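Local coordinates for TerD domain-containing protein (Streptomyces coelicolor A3, PDB 2QZ7), which is of unknown function but, as a TerD-domain protein of the CAPAB/TerDEXZ family, may be linked to tellurite resistance, at residues S35-I47 / N117-G129. Sequence-based numbering, arbitrary orientation.
Sequences SPWDRPPHHLDII and NGHKTFDDVSNTG. With NA (sodium ion), chain D; NA (sodium ion), chain E.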
loop_
_atom_site.group_PDB
_atom_site.type_symbol
_atom_site.label_atom_id
_atom_site.label_comp_id
_atom_site.label_asym_id
_atom_site.label_seq_id
_atom_site.Cartn_x
_atom_site.Cartn_y
_atom_site.Cartn_z
ATOM N N SER A 35 8.985 -5.128 17.762
ATOM C CA SER A 35 8.844 -6.405 18.400
ATOM C C SER A 35 9.556 -6.458 19.787
ATOM O O SER A 35 10.526 -5.703 20.074
ATOM C CB SER A 35 9.358 -7.541 17.485
ATOM O OG SER A 35 10.680 -7.187 16.911
ATOM N N PRO A 36 9.073 -7.367 20.645
ATOM C CA PRO A 36 9.753 -7.634 21.913
ATOM C C PRO A 36 11.257 -7.896 21.706
ATOM O O PRO A 36 11.674 -8.399 20.636
ATOM C CB PRO A 36 9.032 -8.884 22.425
ATOM C CG PRO A 36 7.630 -8.761 21.848
ATOM C CD PRO A 36 7.847 -8.192 20.474
ATOM N N TRP A 37 12.054 -7.505 22.721
ATOM C CA TRP A 37 13.491 -7.837 22.762
ATOM C C TRP A 37 13.727 -9.338 22.522
ATOM O O TRP A 37 14.739 -9.833 21.996
ATOM C CB TRP A 37 14.049 -7.498 24.142
ATOM C CG TRP A 37 14.103 -8.711 25.038
ATOM C CD1 TRP A 37 15.206 -9.491 25.319
ATOM C CD2 TRP A 37 13.000 -9.315 25.736
ATOM N NE1 TRP A 37 14.860 -10.526 26.176
ATOM C CE2 TRP A 37 13.515 -10.444 26.448
ATOM C CE3 TRP A 37 11.631 -9.007 25.845
ATOM C CZ2 TRP A 37 12.702 -11.268 27.255
ATOM C CZ3 TRP A 37 10.822 -9.823 26.652
ATOM C CH2 TRP A 37 11.364 -10.941 27.347
ATOM N N ASP A 38 12.613 -10.115 22.799
ATOM C CA ASP A 38 12.533 -11.557 22.582
ATOM C C ASP A 38 12.569 -11.966 21.081
ATOM O O ASP A 38 12.911 -13.111 20.784
ATOM C CB ASP A 38 11.248 -12.083 23.256
ATOM C CG ASP A 38 11.495 -13.266 24.194
ATOM O OD1 ASP A 38 12.313 -14.152 23.862
ATOM O OD2 ASP A 38 10.855 -13.330 25.273
ATOM N N ARG A 39 12.248 -11.043 20.155
ATOM C CA ARG A 39 12.025 -11.392 18.741
ATOM C C ARG A 39 12.694 -10.475 17.652
ATOM O O ARG A 39 12.809 -9.240 17.840
ATOM C CB ARG A 39 10.504 -11.405 18.450
ATOM C CG ARG A 39 9.614 -12.435 19.196
ATOM C CD ARG A 39 8.117 -12.210 18.804
ATOM N NE ARG A 39 7.886 -12.329 17.346
ATOM C CZ ARG A 39 6.762 -12.016 16.691
ATOM N NH1 ARG A 39 5.696 -11.517 17.319
ATOM N NH2 ARG A 39 6.710 -12.202 15.379
ATOM N N PRO A 40 13.072 -11.073 16.481
ATOM C CA PRO A 40 13.465 -10.321 15.261
ATOM C C PRO A 40 12.491 -9.177 14.887
ATOM O O PRO A 40 11.311 -9.264 15.224
ATOM C CB PRO A 40 13.456 -11.399 14.165
ATOM C CG PRO A 40 13.821 -12.671 14.916
ATOM C CD PRO A 40 13.158 -12.541 16.272
ATOM N N PRO A 41 12.996 -8.114 14.222
ATOM C CA PRO A 41 12.208 -6.909 13.899
ATOM C C PRO A 41 10.916 -7.178 13.138
ATOM O O PRO A 41 10.794 -8.170 12.396
ATOM C CB PRO A 41 13.159 -6.078 13.022
ATOM C CG PRO A 41 14.181 -7.074 12.526
ATOM C CD PRO A 41 14.362 -7.993 13.691
ATOM N N HIS A 42 9.961 -6.275 13.328
ATOM C CA HIS A 42 8.763 -6.240 12.531
ATOM C C HIS A 42 8.978 -5.226 11.373
ATOM O O HIS A 42 9.034 -4.020 11.593
ATOM C CB HIS A 42 7.550 -5.862 13.411
ATOM C CG HIS A 42 7.111 -6.948 14.345
ATOM N ND1 HIS A 42 6.548 -6.688 15.577
ATOM C CD2 HIS A 42 7.169 -8.293 14.239
ATOM C CE1 HIS A 42 6.256 -7.825 16.178
ATOM N NE2 HIS A 42 6.640 -8.815 15.396
ATOM N N HIS A 43 9.130 -5.743 10.156
ATOM C CA HIS A 43 9.405 -4.935 8.985
ATOM C C HIS A 43 8.170 -4.970 8.082
ATOM O O HIS A 43 7.835 -6.014 7.496
ATOM C CB HIS A 43 10.645 -5.416 8.230
ATOM C CG HIS A 43 11.003 -4.558 7.051
ATOM N ND1 HIS A 43 12.162 -4.729 6.329
ATOM C CD2 HIS A 43 10.325 -3.556 6.435
ATOM C CE1 HIS A 43 12.206 -3.848 5.345
ATOM N NE2 HIS A 43 11.091 -3.133 5.379
ATOM N N LEU A 44 7.478 -3.830 8.047
ATOM C CA LEU A 44 6.297 -3.603 7.195
ATOM C C LEU A 44 6.634 -2.529 6.200
ATOM O O LEU A 44 7.399 -1.609 6.503
ATOM C CB LEU A 44 5.058 -3.143 7.968
ATOM C CG LEU A 44 4.227 -4.227 8.686
ATOM C CD1 LEU A 44 5.019 -4.932 9.847
ATOM C CD2 LEU A 44 2.926 -3.644 9.189
ATOM N N ASP A 45 6.091 -2.697 4.995
ATOM C CA ASP A 45 6.275 -1.745 3.893
ATOM C C ASP A 45 4.961 -1.369 3.295
ATOM O O ASP A 45 4.129 -2.247 2.951
ATOM C CB ASP A 45 7.096 -2.356 2.752
ATOM C CG ASP A 45 8.587 -2.479 3.094
ATOM O OD1 ASP A 45 9.117 -1.675 3.897
ATOM O OD2 ASP A 45 9.247 -3.396 2.540
ATOM N N ILE A 46 4.784 -0.063 3.097
ATOM C CA ILE A 46 3.762 0.395 2.144
ATOM C C ILE A 46 4.316 0.109 0.748
ATOM O O ILE A 46 5.480 0.446 0.437
ATOM C CB ILE A 46 3.483 1.915 2.243
ATOM C CG1 ILE A 46 3.008 2.324 3.672
ATOM C CG2 ILE A 46 2.381 2.321 1.183
ATOM C CD1 ILE A 46 2.934 3.916 3.858
ATOM N N ILE A 47 3.485 -0.484 -0.098
ATOM C CA ILE A 47 3.888 -0.797 -1.475
ATOM C C ILE A 47 2.779 -0.340 -2.389
ATOM O O ILE A 47 1.624 -0.595 -2.097
ATOM C CB ILE A 47 4.070 -2.348 -1.660
ATOM C CG1 ILE A 47 5.148 -2.902 -0.682
ATOM C CG2 ILE A 47 4.429 -2.651 -3.106
ATOM C CD1 ILE A 47 5.287 -4.472 -0.747
ATOM N N ASN A 117 11.832 -13.811 8.797
ATOM C CA ASN A 117 12.001 -14.346 10.135
ATOM C C ASN A 117 10.865 -15.297 10.518
ATOM O O ASN A 117 10.576 -15.473 11.689
ATOM C CB ASN A 117 12.136 -13.197 11.136
ATOM C CG ASN A 117 13.314 -12.281 10.817
ATOM O OD1 ASN A 117 14.452 -12.741 10.674
ATOM N ND2 ASN A 117 13.045 -10.975 10.719
ATOM N N GLY A 118 10.232 -15.905 9.516
ATOM C CA GLY A 118 9.104 -16.814 9.734
ATOM C C GLY A 118 7.752 -16.232 9.333
ATOM O O GLY A 118 7.612 -15.004 9.177
ATOM N N HIS A 119 6.762 -17.121 9.183
ATOM C CA HIS A 119 5.387 -16.755 8.799
ATOM C C HIS A 119 4.754 -15.724 9.743
ATOM O O HIS A 119 4.483 -16.028 10.906
ATOM C CB HIS A 119 4.495 -18.009 8.663
ATOM C CG HIS A 119 3.045 -17.713 8.388
ATOM N ND1 HIS A 119 2.593 -17.212 7.183
ATOM C CD2 HIS A 119 1.948 -17.856 9.169
ATOM C CE1 HIS A 119 1.283 -17.058 7.233
ATOM N NE2 HIS A 119 0.867 -17.442 8.430
ATOM N N LYS A 120 4.510 -14.512 9.235
ATOM C CA LYS A 120 4.042 -13.425 10.101
ATOM C C LYS A 120 2.858 -12.651 9.492
ATOM O O LYS A 120 2.915 -12.184 8.357
ATOM C CB LYS A 120 5.217 -12.506 10.440
ATOM C CG LYS A 120 4.957 -11.447 11.494
ATOM C CD LYS A 120 6.098 -10.421 11.535
ATOM C CE LYS A 120 7.320 -10.981 12.295
ATOM N NZ LYS A 120 8.468 -9.994 12.324
ATOM N N THR A 121 1.776 -12.539 10.259
ATOM C CA THR A 121 0.542 -11.918 9.771
ATOM C C THR A 121 0.264 -10.608 10.534
ATOM O O THR A 121 0.977 -10.273 11.479
ATOM C CB THR A 121 -0.643 -12.870 9.936
ATOM O OG1 THR A 121 -0.932 -13.010 11.330
ATOM C CG2 THR A 121 -0.342 -14.274 9.343
ATOM N N PHE A 122 -0.779 -9.885 10.120
ATOM C CA PHE A 122 -1.193 -8.633 10.755
ATOM C C PHE A 122 -1.626 -8.832 12.201
ATOM O O PHE A 122 -1.498 -7.902 13.027
ATOM C CB PHE A 122 -2.294 -7.935 9.936
ATOM C CG PHE A 122 -1.784 -7.302 8.672
ATOM C CD1 PHE A 122 -1.185 -6.047 8.702
ATOM C CD2 PHE A 122 -1.889 -7.967 7.444
ATOM C CE1 PHE A 122 -0.682 -5.467 7.520
ATOM C CE2 PHE A 122 -1.407 -7.420 6.274
ATOM C CZ PHE A 122 -0.801 -6.134 6.296
ATOM N N ASP A 123 -2.126 -10.034 12.493
ATOM C CA ASP A 123 -2.533 -10.439 13.855
ATOM C C ASP A 123 -1.354 -10.611 14.804
ATOM O O ASP A 123 -1.515 -10.429 16.003
ATOM C CB ASP A 123 -3.357 -11.729 13.840
ATOM C CG ASP A 123 -4.210 -11.879 15.085
ATOM O OD1 ASP A 123 -4.958 -10.916 15.396
ATOM O OD2 ASP A 123 -4.119 -12.928 15.768
ATOM N N ASP A 124 -0.187 -10.969 14.255
ATOM C CA ASP A 124 1.082 -11.073 15.001
ATOM C C ASP A 124 1.744 -9.727 15.368
ATOM O O ASP A 124 2.738 -9.717 16.099
ATOM C CB ASP A 124 2.098 -11.900 14.203
ATOM C CG ASP A 124 1.580 -13.281 13.849
ATOM O OD1 ASP A 124 1.002 -13.963 14.729
ATOM O OD2 ASP A 124 1.762 -13.703 12.690
ATOM N N VAL A 125 1.219 -8.613 14.857
ATOM C CA VAL A 125 1.888 -7.308 15.003
ATOM C C VAL A 125 0.911 -6.298 15.626
ATOM O O VAL A 125 -0.172 -6.045 15.061
ATOM C CB VAL A 125 2.430 -6.736 13.629
ATOM C CG1 VAL A 125 3.289 -5.465 13.858
ATOM C CG2 VAL A 125 3.228 -7.789 12.841
ATOM N N SER A 126 1.276 -5.726 16.781
ATOM C CA SER A 126 0.336 -4.874 17.528
ATOM C C SER A 126 0.225 -3.435 17.015
ATOM O O SER A 126 1.196 -2.835 16.515
ATOM C CB SER A 126 0.502 -4.978 19.071
ATOM O OG SER A 126 1.846 -4.967 19.497
ATOM N N ASN A 127 -1.003 -2.928 17.069
ATOM C CA ASN A 127 -1.304 -1.572 16.683
ATOM C C ASN A 127 -0.882 -1.247 15.268
ATOM O O ASN A 127 -0.320 -0.184 14.998
ATOM C CB ASN A 127 -0.699 -0.601 17.702
ATOM C CG ASN A 127 -1.411 -0.667 19.042
ATOM O OD1 ASN A 127 -0.834 -1.095 20.059
ATOM N ND2 ASN A 127 -2.680 -0.256 19.050
ATOM N N THR A 128 -1.139 -2.202 14.366
ATOM C CA THR A 128 -0.974 -1.986 12.956
ATOM C C THR A 128 -2.127 -1.118 12.515
ATOM O O THR A 128 -3.285 -1.440 12.810
ATOM C CB THR A 128 -1.030 -3.293 12.155
ATOM O OG1 THR A 128 -2.284 -3.938 12.406
ATOM C CG2 THR A 128 0.152 -4.216 12.523
ATOM N N GLY A 129 -1.811 -0.017 11.823
ATOM C CA GLY A 129 -2.843 0.912 11.340
ATOM C C GLY A 129 -2.438 1.656 10.084
ATOM O O GLY A 129 -1.261 1.970 9.872
HETATM NA NA NA D . 9.144 -0.170 5.791
HETATM NA NA NA E . -2.268 -6.126 13.944
HETATM O O HOH W 1 11.227 0.153 5.209
HETATM O O HOH W 2 -4.214 -6.440 12.983
#
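The His42 imidazole reaches from 35-47 against 117-129 and shows how they pack. Val125 CG2 lies over one ring face, 4.2 Å from the centroid of the His42 ring and only 8° off its normal, a CH-pi contact; Ser35 CB covers the opposite face nearer the rim. The Val125 rotamer, with CG1 anti to the backbone N (chi1 -172°), puts CG2 over the ring centre, while CG1 reaches the ND1 side of the ring and also Leu44 CD1. Lys120 comes to the CD2 edge of the same imidazole; the two side chains run at about a right angle, with Lys120 CE in the ring plane, 3.3 Å from His42 CD2. A bend at chi3 (-78°) turns the end of this lysine towards 35-47; Lys120 NZ stands 3.0 Å from Pro41 O at an angle too poor for a hydrogen bond, and its exact place is doubtful because it is modelled too close to the ring. Arg39 NH2 passes 3.4 Å from Lys120 CE, while Arg39 NH1 lies 3.7 Å from Asp124 O at the guanidinium edge. Farther out, Pro40 CB rests 3.5 Å from Asn117 CG. At the inner end Leu44 CD2 meets Phe122 CE1 and Thr128 CG2, each at 4.4 Å, a loose apolar contact continued by Leu30. Each segment also contributes to a sodium site: at the start of strand 44-52, Leu44 O and Asp45 OD1 bind one ion with Ser81, Glu91 and a water, while Phe122 O, Val125 O, Thr128 OG1 and a water hold the other. The contact thus joins the entry to strand 44-52 of one antiparallel sheet with the loop leading into strand 129-134 of the other, at the metal-binding end of the TerD-domain beta-sandwich.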